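Local structure of DNA helicase uvsW (Enterobacteria phage T4, 1RIF) at residues W222-G227 against G248-M253; L25-S30 against R50-D55; I144-A149 against Y180-H185. The protein couples ATP hydrolysis to 3'-5' unwinding of duplex DNA and to branch migration of Holliday junctions, serving phage recombination-dependent repair and the reorganization of stalled replication forks. The protein carries 1 engineered substitution. All coordinates share one frame; numbering follows the deposited sequence.

Contact 1 (W222-G227 against G248-M253); sequences WFSQFG and GLNNCM
The backbones of 222-227 and 248-253 come together at two places, Phe223 near Leu249 and, more closely, Gly227 near Cys252, where the two CA atoms are 4.2 Å apart. They form the entry end of a beta-alpha-beta crossover in the parallel sheet of the helicase core: 222-227 leads into strand 226-232, at whose far end the predicted DEAH box begins, and 248-253 leads from helix 239-245 into the adjacent strand 254-258. Two inverse gamma turns, centred on Leu249 and Cys252, bend the second segment sharply at two points.

The clearest direct hydrogen bond runs from Asn251 ND2 to Ser224 O, 2.8 Å and nearly straight at 170°; the oxygen offers a lone pair in its carbonyl plane and also lies almost in the plane of the amide. A short side chain with a terminal N-H suits this place, because the CB of Asn251 already points at the other segment. The apolar side rests on Leu249, whose CD2 meets the ring edge of Phe223 at CD2, 3.8 Å away, and also reaches Phe226 CB. Gly248 fits beside Phe223 because it has no CB: Phe223 CD1 occupies that direction, and Phe223 CB lies 3.1 Å from Gly248 O. Beyond the contact, the Phe226 side chain packs on strands 159-163 and 207-210.

Between the two backbones a water satisfies three peptide groups, accepting from Asn251 N and donating to Phe226 O and, at only 2.6 Å, to Phe223 O.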
loop_
_atom_site.group_PDB
_atom_site.type_symbol
_atom_site.label_atom_id
_atom_site.label_comp_id
_atom_site.label_asym_id
_atom_site.label_seq_id
_atom_site.Cartn_x
_atom_site.Cartn_y
_atom_site.Cartn_z
ATOM N N TRP A 222 2.946 2.550 16.077
ATOM C CA TRP A 222 3.687 3.546 15.310
ATOM C C TRP A 222 3.059 3.803 13.938
ATOM O O TRP A 222 3.158 4.908 13.395
ATOM C CB TRP A 222 5.133 3.087 15.119
ATOM C CG TRP A 222 6.000 4.050 14.346
ATOM C CD1 TRP A 222 6.576 5.192 14.820
ATOM C CD2 TRP A 222 6.429 3.923 12.976
ATOM N NE1 TRP A 222 7.344 5.779 13.838
ATOM C CE2 TRP A 222 7.273 5.020 12.699
ATOM C CE3 TRP A 222 6.185 2.984 11.963
ATOM C CZ2 TRP A 222 7.880 5.206 11.445
ATOM C CZ3 TRP A 222 6.792 3.171 10.711
ATOM C CH2 TRP A 222 7.627 4.273 10.471
ATOM N N PHE A 223 2.406 2.784 13.384
ATOM C CA PHE A 223 1.790 2.893 12.065
ATOM C C PHE A 223 0.450 3.621 12.015
ATOM O O PHE A 223 -0.051 3.911 10.929
ATOM C CB PHE A 223 1.629 1.499 11.445
ATOM C CG PHE A 223 2.933 0.777 11.232
ATOM C CD1 PHE A 223 3.531 0.061 12.271
ATOM C CD2 PHE A 223 3.587 0.848 10.006
ATOM C CE1 PHE A 223 4.760 -0.570 12.092
ATOM C CE2 PHE A 223 4.822 0.217 9.817
ATOM C CZ PHE A 223 5.410 -0.492 10.862
ATOM N N SER A 224 -0.132 3.926 13.173
ATOM C CA SER A 224 -1.434 4.606 13.205
ATOM C C SER A 224 -1.371 6.041 12.677
ATOM O O SER A 224 -2.373 6.586 12.222
ATOM C CB SER A 224 -1.992 4.617 14.630
ATOM O OG SER A 224 -2.122 3.298 15.134
ATOM N N GLN A 225 -0.184 6.638 12.734
ATOM C CA GLN A 225 0.026 8.012 12.288
ATOM C C GLN A 225 0.031 8.215 10.782
ATOM O O GLN A 225 0.002 9.352 10.323
ATOM C CB GLN A 225 1.343 8.543 12.847
ATOM C CG GLN A 225 2.551 7.695 12.494
ATOM C CD GLN A 225 3.816 8.190 13.169
ATOM O OE1 GLN A 225 4.707 7.405 13.504
ATOM N NE2 GLN A 225 3.906 9.501 13.361
ATOM N N PHE A 226 0.049 7.132 10.012
ATOM C CA PHE A 226 0.096 7.272 8.561
ATOM C C PHE A 226 -1.230 7.230 7.822
ATOM O O PHE A 226 -2.061 6.357 8.066
ATOM C CB PHE A 226 1.056 6.233 7.977
ATOM C CG PHE A 226 2.457 6.376 8.488
ATOM C CD1 PHE A 226 2.938 5.537 9.493
ATOM C CD2 PHE A 226 3.277 7.399 8.020
ATOM C CE1 PHE A 226 4.213 5.721 10.025
ATOM C CE2 PHE A 226 4.555 7.593 8.548
ATOM C CZ PHE A 226 5.024 6.754 9.552
ATOM N N GLY A 227 -1.421 8.200 6.927
ATOM C CA GLY A 227 -2.634 8.261 6.134
ATOM C C GLY A 227 -2.380 7.721 4.734
ATOM O O GLY A 227 -3.301 7.303 4.027
ATOM N N GLY A 248 -1.112 -2.688 11.535
ATOM C CA GLY A 248 -0.725 -1.429 12.150
ATOM C C GLY A 248 -1.174 -0.197 11.381
ATOM O O GLY A 248 -1.381 0.865 11.968
ATOM N N LEU A 249 -1.316 -0.330 10.066
ATOM C CA LEU A 249 -1.741 0.786 9.223
ATOM C C LEU A 249 -3.263 0.828 9.180
ATOM O O LEU A 249 -3.872 0.670 8.121
ATOM C CB LEU A 249 -1.190 0.604 7.804
ATOM C CG LEU A 249 0.329 0.665 7.639
ATOM C CD1 LEU A 249 0.724 0.050 6.307
ATOM C CD2 LEU A 249 0.800 2.110 7.739
ATOM N N ASN A 250 -3.878 1.049 10.336
ATOM C CA ASN A 250 -5.332 1.061 10.415
ATOM C C ASN A 250 -5.964 2.366 9.950
ATOM O O ASN A 250 -7.162 2.420 9.720
ATOM C CB ASN A 250 -5.775 0.727 11.844
ATOM C CG ASN A 250 -5.345 1.771 12.848
ATOM O OD1 ASN A 250 -4.186 2.187 12.869
ATOM N ND2 ASN A 250 -6.278 2.198 13.693
ATOM N N ASN A 251 -5.152 3.410 9.812
ATOM C CA ASN A 251 -5.636 4.710 9.352
ATOM C C ASN A 251 -5.104 5.043 7.961
ATOM O O ASN A 251 -5.325 6.150 7.468
ATOM C CB ASN A 251 -5.193 5.827 10.303
ATOM C CG ASN A 251 -5.810 5.705 11.675
ATOM O OD1 ASN A 251 -7.019 5.505 11.806
ATOM N ND2 ASN A 251 -4.989 5.836 12.710
ATOM N N CYS A 252 -4.413 4.085 7.340
ATOM C CA CYS A 252 -3.802 4.278 6.025
ATOM C C CYS A 252 -4.759 4.151 4.846
ATOM O O CYS A 252 -4.802 3.132 4.156
ATOM C CB CYS A 252 -2.634 3.309 5.843
ATOM S SG CYS A 252 -1.336 3.960 4.776
ATOM N N MET A 253 -5.490 5.235 4.611
ATOM C CA MET A 253 -6.476 5.338 3.557
ATOM C C MET A 253 -5.859 5.136 2.168
ATOM O O MET A 253 -6.471 4.518 1.293
ATOM C CB MET A 253 -7.133 6.713 3.662
ATOM C CG MET A 253 -8.443 6.876 2.925
ATOM S SD MET A 253 -8.871 8.636 2.804
ATOM C CE MET A 253 -8.186 9.286 4.383
HETATM O O HOH W 1 -2.345 3.803 9.703
#

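Contact 2 (L25-S30 against R50-D55); sequences LRDFFS and RIRLLD
Ser30 OG is gripped by three hydrogen bonds: it accepts from Arg50 NE and from Arg50 NH2, each at 3.0 Å, and donates to Asp27 O in the last turn of helix 19-28. Arg50 makes its two bonds side-on, with the oxygen in the guanidinium plane, which fixes the rotation of that flat group. The serine hydroxyl sits in the crowded position between backbone N and carbonyl carbon (chi1 84°), from where one small group can serve helix and strand together.

Next to it, Arg52 bends at chi2 and lays its guanidinium across that of Arg26, the planes 38° apart. Arg26 CZ lies over the centre of the Arg52 group, and Arg26 NH1 comes within 2.9 Å of Arg52 NH2, two donors of like charge. Asp27 probably makes this tolerable: its OD1 takes a straight bond in the guanidinium plane from Arg52 NH1 at 3.0 Å, using the anti lone pair, and a water bridges OD1 to Arg52 NH2. Arg52 NH1 adds a weak bond to Arg26 O.

The backbones join as the helix ends. Leu53 N donates to Phe29 O at 2.9 Å, almost along the C=O axis, and Ser30 and Arg52 form an antiparallel non-hydrogen-bonded pair. Branched Leu54 points at the helix, placing CD1 3.6 Å from Leu25 CB.

This corner of the N-terminal domain thus ties helix 19-28 to the two-stranded sheet 30-32/50-52. Leu25 and Phe29 continue onto helix 68-74, while Phe29 and Leu53 also touch Met270 in helix 269-276 of the ATP-binding domain.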
loop_
_atom_site.group_PDB
_atom_site.type_symbol
_atom_site.label_atom_id
_atom_site.label_comp_id
_atom_site.label_asym_id
_atom_site.label_seq_id
_atom_site.Cartn_x
_atom_site.Cartn_y
_atom_site.Cartn_z
ATOM N N LEU A 25 -14.620 -19.450 2.621
ATOM C CA LEU A 25 -13.906 -18.191 2.416
ATOM C C LEU A 25 -12.473 -18.269 2.928
ATOM O O LEU A 25 -11.557 -17.682 2.347
ATOM C CB LEU A 25 -14.627 -17.060 3.145
ATOM C CG LEU A 25 -15.852 -16.444 2.472
ATOM C CD1 LEU A 25 -16.621 -15.610 3.483
ATOM C CD2 LEU A 25 -15.410 -15.596 1.292
ATOM N N ARG A 26 -12.295 -18.993 4.028
ATOM C CA ARG A 26 -10.988 -19.158 4.655
ATOM C C ARG A 26 -10.043 -19.968 3.782
ATOM O O ARG A 26 -8.836 -19.737 3.789
ATOM C CB ARG A 26 -11.156 -19.826 6.026
ATOM C CG ARG A 26 -9.861 -20.099 6.755
ATOM C CD ARG A 26 -10.113 -20.644 8.149
ATOM N NE ARG A 26 -8.864 -21.067 8.773
ATOM C CZ ARG A 26 -8.254 -22.229 8.537
ATOM N NH1 ARG A 26 -8.786 -23.101 7.688
ATOM N NH2 ARG A 26 -7.099 -22.510 9.137
ATOM N N ASP A 27 -10.593 -20.923 3.036
ATOM C CA ASP A 27 -9.790 -21.748 2.139
ATOM C C ASP A 27 -9.555 -20.978 0.849
ATOM O O ASP A 27 -8.485 -21.064 0.244
ATOM C CB ASP A 27 -10.494 -23.074 1.819
ATOM C CG ASP A 27 -10.582 -23.994 3.026
ATOM O OD1 ASP A 27 -9.768 -23.822 3.964
ATOM O OD2 ASP A 27 -11.453 -24.896 3.032
ATOM N N PHE A 28 -10.569 -20.226 0.443
ATOM C CA PHE A 28 -10.509 -19.422 -0.773
ATOM C C PHE A 28 -9.359 -18.416 -0.676
ATOM O O PHE A 28 -8.524 -18.331 -1.573
ATOM C CB PHE A 28 -11.848 -18.688 -0.975
ATOM C CG PHE A 28 -11.904 -17.837 -2.222
ATOM C CD1 PHE A 28 -11.909 -18.420 -3.485
ATOM C CD2 PHE A 28 -11.945 -16.447 -2.133
ATOM C CE1 PHE A 28 -11.951 -17.634 -4.641
ATOM C CE2 PHE A 28 -11.988 -15.650 -3.286
ATOM C CZ PHE A 28 -11.991 -16.247 -4.540
ATOM N N PHE A 29 -9.310 -17.674 0.425
ATOM C CA PHE A 29 -8.270 -16.673 0.626
ATOM C C PHE A 29 -7.021 -17.203 1.328
ATOM O O PHE A 29 -6.530 -16.605 2.278
ATOM C CB PHE A 29 -8.839 -15.479 1.396
ATOM C CG PHE A 29 -9.787 -14.644 0.587
ATOM C CD1 PHE A 29 -11.158 -14.659 0.852
ATOM C CD2 PHE A 29 -9.311 -13.853 -0.464
ATOM C CE1 PHE A 29 -12.044 -13.894 0.077
ATOM C CE2 PHE A 29 -10.184 -13.086 -1.245
ATOM C CZ PHE A 29 -11.551 -13.104 -0.975
ATOM N N SER A 30 -6.510 -18.329 0.850
ATOM C CA SER A 30 -5.311 -18.921 1.421
ATOM C C SER A 30 -4.427 -19.407 0.284
ATOM O O SER A 30 -4.871 -19.535 -0.860
ATOM C CB SER A 30 -5.655 -20.115 2.311
ATOM O OG SER A 30 -5.800 -21.292 1.530
ATOM N N ARG A 50 -0.177 -23.538 5.020
ATOM C CA ARG A 50 -0.900 -22.562 4.212
ATOM C C ARG A 50 -1.062 -21.229 4.914
ATOM O O ARG A 50 -1.279 -21.166 6.123
ATOM C CB ARG A 50 -2.290 -23.096 3.831
ATOM C CG ARG A 50 -2.260 -24.389 3.014
ATOM C CD ARG A 50 -3.630 -24.721 2.479
ATOM N NE ARG A 50 -4.089 -23.733 1.502
ATOM C CZ ARG A 50 -3.787 -23.756 0.206
ATOM N NH1 ARG A 50 -3.024 -24.721 -0.287
ATOM N NH2 ARG A 50 -4.253 -22.811 -0.599
ATOM N N ILE A 51 -0.956 -20.162 4.134
ATOM C CA ILE A 51 -1.108 -18.815 4.649
ATOM C C ILE A 51 -2.558 -18.412 4.446
ATOM O O ILE A 51 -3.081 -18.471 3.341
ATOM C CB ILE A 51 -0.139 -17.856 3.928
ATOM C CG1 ILE A 51 1.284 -18.138 4.427
ATOM C CG2 ILE A 51 -0.531 -16.399 4.179
ATOM C CD1 ILE A 51 2.361 -17.509 3.601
ATOM N N ARG A 52 -3.205 -18.037 5.542
ATOM C CA ARG A 52 -4.609 -17.636 5.545
ATOM C C ARG A 52 -4.739 -16.106 5.649
ATOM O O ARG A 52 -4.426 -15.514 6.685
ATOM C CB ARG A 52 -5.329 -18.304 6.738
ATOM C CG ARG A 52 -6.023 -19.659 6.480
ATOM C CD ARG A 52 -5.138 -20.662 5.787
ATOM N NE ARG A 52 -5.534 -22.063 5.973
ATOM C CZ ARG A 52 -6.623 -22.659 5.474
ATOM N NH1 ARG A 52 -7.507 -22.005 4.731
ATOM N NH2 ARG A 52 -6.807 -23.954 5.689
ATOM N N LEU A 53 -5.188 -15.461 4.578
ATOM C CA LEU A 53 -5.361 -14.009 4.611
ATOM C C LEU A 53 -6.663 -13.650 5.347
ATOM O O LEU A 53 -6.838 -12.528 5.800
ATOM C CB LEU A 53 -5.348 -13.432 3.182
ATOM C CG LEU A 53 -3.993 -13.587 2.477
ATOM C CD1 LEU A 53 -4.051 -13.110 1.038
ATOM C CD2 LEU A 53 -2.956 -12.791 3.252
ATOM N N LEU A 54 -7.571 -14.615 5.463
ATOM C CA LEU A 54 -8.829 -14.409 6.182
ATOM C C LEU A 54 -8.641 -15.112 7.538
ATOM O O LEU A 54 -8.647 -16.338 7.603
ATOM C CB LEU A 54 -9.990 -15.063 5.422
ATOM C CG LEU A 54 -11.415 -14.560 5.664
ATOM C CD1 LEU A 54 -12.350 -15.750 5.669
ATOM C CD2 LEU A 54 -11.518 -13.792 6.979
ATOM N N ASP A 55 -8.460 -14.349 8.611
ATOM C CA ASP A 55 -8.253 -14.957 9.918
ATOM C C ASP A 55 -9.572 -15.387 10.569
ATOM O O ASP A 55 -10.649 -15.216 9.998
ATOM C CB ASP A 55 -7.482 -13.995 10.840
ATOM C CG ASP A 55 -8.292 -12.763 11.233
ATOM O OD1 ASP A 55 -9.449 -12.638 10.791
ATOM O OD2 ASP A 55 -7.771 -11.915 11.991
HETATM O O HOH W 2 -7.715 -18.454 9.321
HETATM O O HOH W 3 -7.661 -17.586 4.810
HETATM O O HOH W 4 -8.446 -25.795 5.072
#

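Contact 3 (I144-A149 against Y180-H185); sequences IQALLA and YRLFSH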
loop_
_atom_site.group_PDB
_atom_site.type_symbol
_atom_site.label_atom_id
_atom_site.label_comp_id
_atom_site.label_asym_id
_atom_site.label_seq_id
_atom_site.Cartn_x
_atom_site.Cartn_y
_atom_site.Cartn_z
ATOM N N ILE A 144 6.056 10.324 -9.479
ATOM C CA ILE A 144 4.712 9.798 -9.251
ATOM C C ILE A 144 4.488 9.747 -7.749
ATOM O O ILE A 144 3.447 10.157 -7.252
ATOM C CB ILE A 144 4.547 8.377 -9.841
ATOM C CG1 ILE A 144 4.572 8.451 -11.373
ATOM C CG2 ILE A 144 3.250 7.755 -9.332
ATOM C CD1 ILE A 144 4.319 7.123 -12.081
ATOM N N GLN A 145 5.486 9.245 -7.031
ATOM C CA GLN A 145 5.419 9.154 -5.580
ATOM C C GLN A 145 5.374 10.546 -4.932
ATOM O O GLN A 145 4.638 10.769 -3.969
ATOM C CB GLN A 145 6.613 8.342 -5.068
ATOM C CG GLN A 145 6.451 6.847 -5.309
ATOM C CD GLN A 145 7.710 6.055 -5.012
ATOM O OE1 GLN A 145 8.661 6.080 -5.788
ATOM N NE2 GLN A 145 7.726 5.356 -3.883
ATOM N N ALA A 146 6.155 11.482 -5.466
ATOM C CA ALA A 146 6.181 12.857 -4.949
ATOM C C ALA A 146 4.822 13.530 -5.132
ATOM O O ALA A 146 4.340 14.219 -4.239
ATOM C CB ALA A 146 7.257 13.676 -5.662
ATOM N N LEU A 147 4.202 13.330 -6.292
ATOM C CA LEU A 147 2.899 13.935 -6.558
ATOM C C LEU A 147 1.819 13.357 -5.645
ATOM O O LEU A 147 0.965 14.083 -5.139
ATOM C CB LEU A 147 2.524 13.751 -8.032
ATOM C CG LEU A 147 3.385 14.622 -8.947
ATOM C CD1 LEU A 147 3.056 14.375 -10.409
ATOM C CD2 LEU A 147 3.133 16.075 -8.585
ATOM N N LEU A 148 1.867 12.046 -5.440
ATOM C CA LEU A 148 0.924 11.364 -4.568
ATOM C C LEU A 148 1.058 11.886 -3.128
ATOM O O LEU A 148 0.053 12.155 -2.474
ATOM C CB LEU A 148 1.182 9.853 -4.613
ATOM C CG LEU A 148 0.669 9.138 -5.858
ATOM C CD1 LEU A 148 1.318 7.770 -5.933
ATOM C CD2 LEU A 148 -0.847 9.025 -5.813
ATOM N N ALA A 149 2.292 12.036 -2.643
ATOM C CA ALA A 149 2.527 12.545 -1.287
ATOM C C ALA A 149 2.119 14.029 -1.158
ATOM O O ALA A 149 1.532 14.428 -0.152
ATOM C CB ALA A 149 3.993 12.352 -0.897
ATOM N N TYR A 180 12.576 18.348 -6.826
ATOM C CA TYR A 180 11.339 18.700 -7.531
ATOM C C TYR A 180 10.787 20.016 -6.987
ATOM O O TYR A 180 10.107 20.778 -7.694
ATOM C CB TYR A 180 10.286 17.608 -7.324
ATOM C CG TYR A 180 10.599 16.306 -8.007
ATOM C CD1 TYR A 180 10.426 15.095 -7.341
ATOM C CD2 TYR A 180 11.054 16.280 -9.329
ATOM C CE1 TYR A 180 10.698 13.893 -7.966
ATOM C CE2 TYR A 180 11.326 15.077 -9.965
ATOM C CZ TYR A 180 11.146 13.891 -9.273
ATOM O OH TYR A 180 11.413 12.693 -9.888
ATOM N N ARG A 181 11.087 20.242 -5.709
ATOM C CA ARG A 181 10.669 21.412 -4.953
ATOM C C ARG A 181 9.240 21.290 -4.457
ATOM O O ARG A 181 8.579 22.292 -4.189
ATOM C CB ARG A 181 10.842 22.689 -5.770
ATOM C CG ARG A 181 12.278 22.930 -6.183
ATOM C CD ARG A 181 12.474 24.331 -6.711
ATOM N NE ARG A 181 13.702 24.429 -7.487
ATOM C CZ ARG A 181 14.190 25.567 -7.962
ATOM N NH1 ARG A 181 13.548 26.702 -7.727
ATOM N NH2 ARG A 181 15.312 25.568 -8.672
ATOM N N LEU A 182 8.772 20.050 -4.338
ATOM C CA LEU A 182 7.430 19.792 -3.825
ATOM C C LEU A 182 7.519 19.649 -2.299
ATOM O O LEU A 182 6.517 19.764 -1.591
ATOM C CB LEU A 182 6.855 18.514 -4.452
ATOM C CG LEU A 182 6.602 18.573 -5.963
ATOM C CD1 LEU A 182 6.249 17.193 -6.489
ATOM C CD2 LEU A 182 5.490 19.567 -6.256
ATOM N N PHE A 183 8.735 19.415 -1.809
ATOM C CA PHE A 183 9.001 19.260 -0.381
ATOM C C PHE A 183 10.348 19.873 -0.019
ATOM O O PHE A 183 11.192 20.092 -0.887
ATOM C CB PHE A 183 9.052 17.769 0.022
ATOM C CG PHE A 183 7.762 17.030 -0.171
ATOM C CD1 PHE A 183 7.401 16.547 -1.425
ATOM C CD2 PHE A 183 6.894 16.833 0.903
ATOM C CE1 PHE A 183 6.189 15.876 -1.610
ATOM C CE2 PHE A 183 5.680 16.164 0.729
ATOM C CZ PHE A 183 5.330 15.686 -0.536
ATOM N N SER A 184 10.540 20.136 1.271
ATOM C CA SER A 184 11.802 20.661 1.791
ATOM C C SER A 184 12.339 19.554 2.711
ATOM O O SER A 184 11.570 18.690 3.142
ATOM C CB SER A 184 11.571 21.939 2.594
ATOM O OG SER A 184 10.833 21.673 3.769
ATOM N N HIS A 185 13.638 19.560 3.010
ATOM C CA HIS A 185 14.196 18.510 3.870
ATOM C C HIS A 185 13.627 18.444 5.276
ATOM O O HIS A 185 13.462 17.351 5.830
ATOM C CB HIS A 185 15.720 18.607 3.934
ATOM C CG HIS A 185 16.400 17.853 2.835
ATOM N ND1 HIS A 185 17.044 18.477 1.786
ATOM C CD2 HIS A 185 16.473 16.524 2.584
ATOM C CE1 HIS A 185 17.481 17.565 0.937
ATOM N NE2 HIS A 185 17.147 16.372 1.397
#
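Helix 141-155, whose first residues belong to the predicted ATP-binding loop of this P-loop NTPase fold, turns two alanines toward the chain leaving helix 167-180. Arg181, with a positive phi of 80°, ends that helical path, and the next two residues bring their side chains back toward the alanines. Tyr180, Leu182 and Phe183 all hold CG anti to the carbonyl carbon. Leu182, extended at chi2 (171°), brings CD1 against two neighbours: Ala146 CB at 3.8 Å and Leu147 CD2 at 3.9 Å. The CB of Leu147 points away from the loop, and its CD2 branch reaches back to cross Leu182 obliquely. Tyr180 CD1 lies 3.9 Å from Ala146 CB, while its hydroxyl passes on to hydrogen-bond Ser142 OG, in the predicted ATP site, which carries the engineered substitution. Leu182 O bonds to Arg150, one residue further along the helix.

Phe183 comes edge-on to the helix. Its CZ is 3.6 Å from Ala149 CB, and Ala146 O lies close to the ring plane beside CE1. Small methyls suit both helix positions, since the aromatic edge can reach the helix backbone itself.

No hydrogen bond crosses between the segments, so the join rests on the fit of methyl, leucine and ring surfaces.

Overall arrangement
From the N terminus the three contacts follow one another in series, none nested or crossed. Contact 2 comes first and closes the loop containing helix 40-43 inside the N-terminal domain. Contact 3 follows in the ATP-binding domain, its connection running through strand 159-163 and helix 167-180, tying helix 141-155 to the exit of the latter. Contact 1 closes last, around helix 239-245 and the strand leading to the predicted DEAH box, at the start of two adjacent central strands. Contacts 1 and 3 share the helicase core, whereas contacts 2 and 3 lie on opposite sides of the chain's centre, about 37 Å between centres. This chain, the N-terminal part of UvsW, lacks the C-terminal helicase domain.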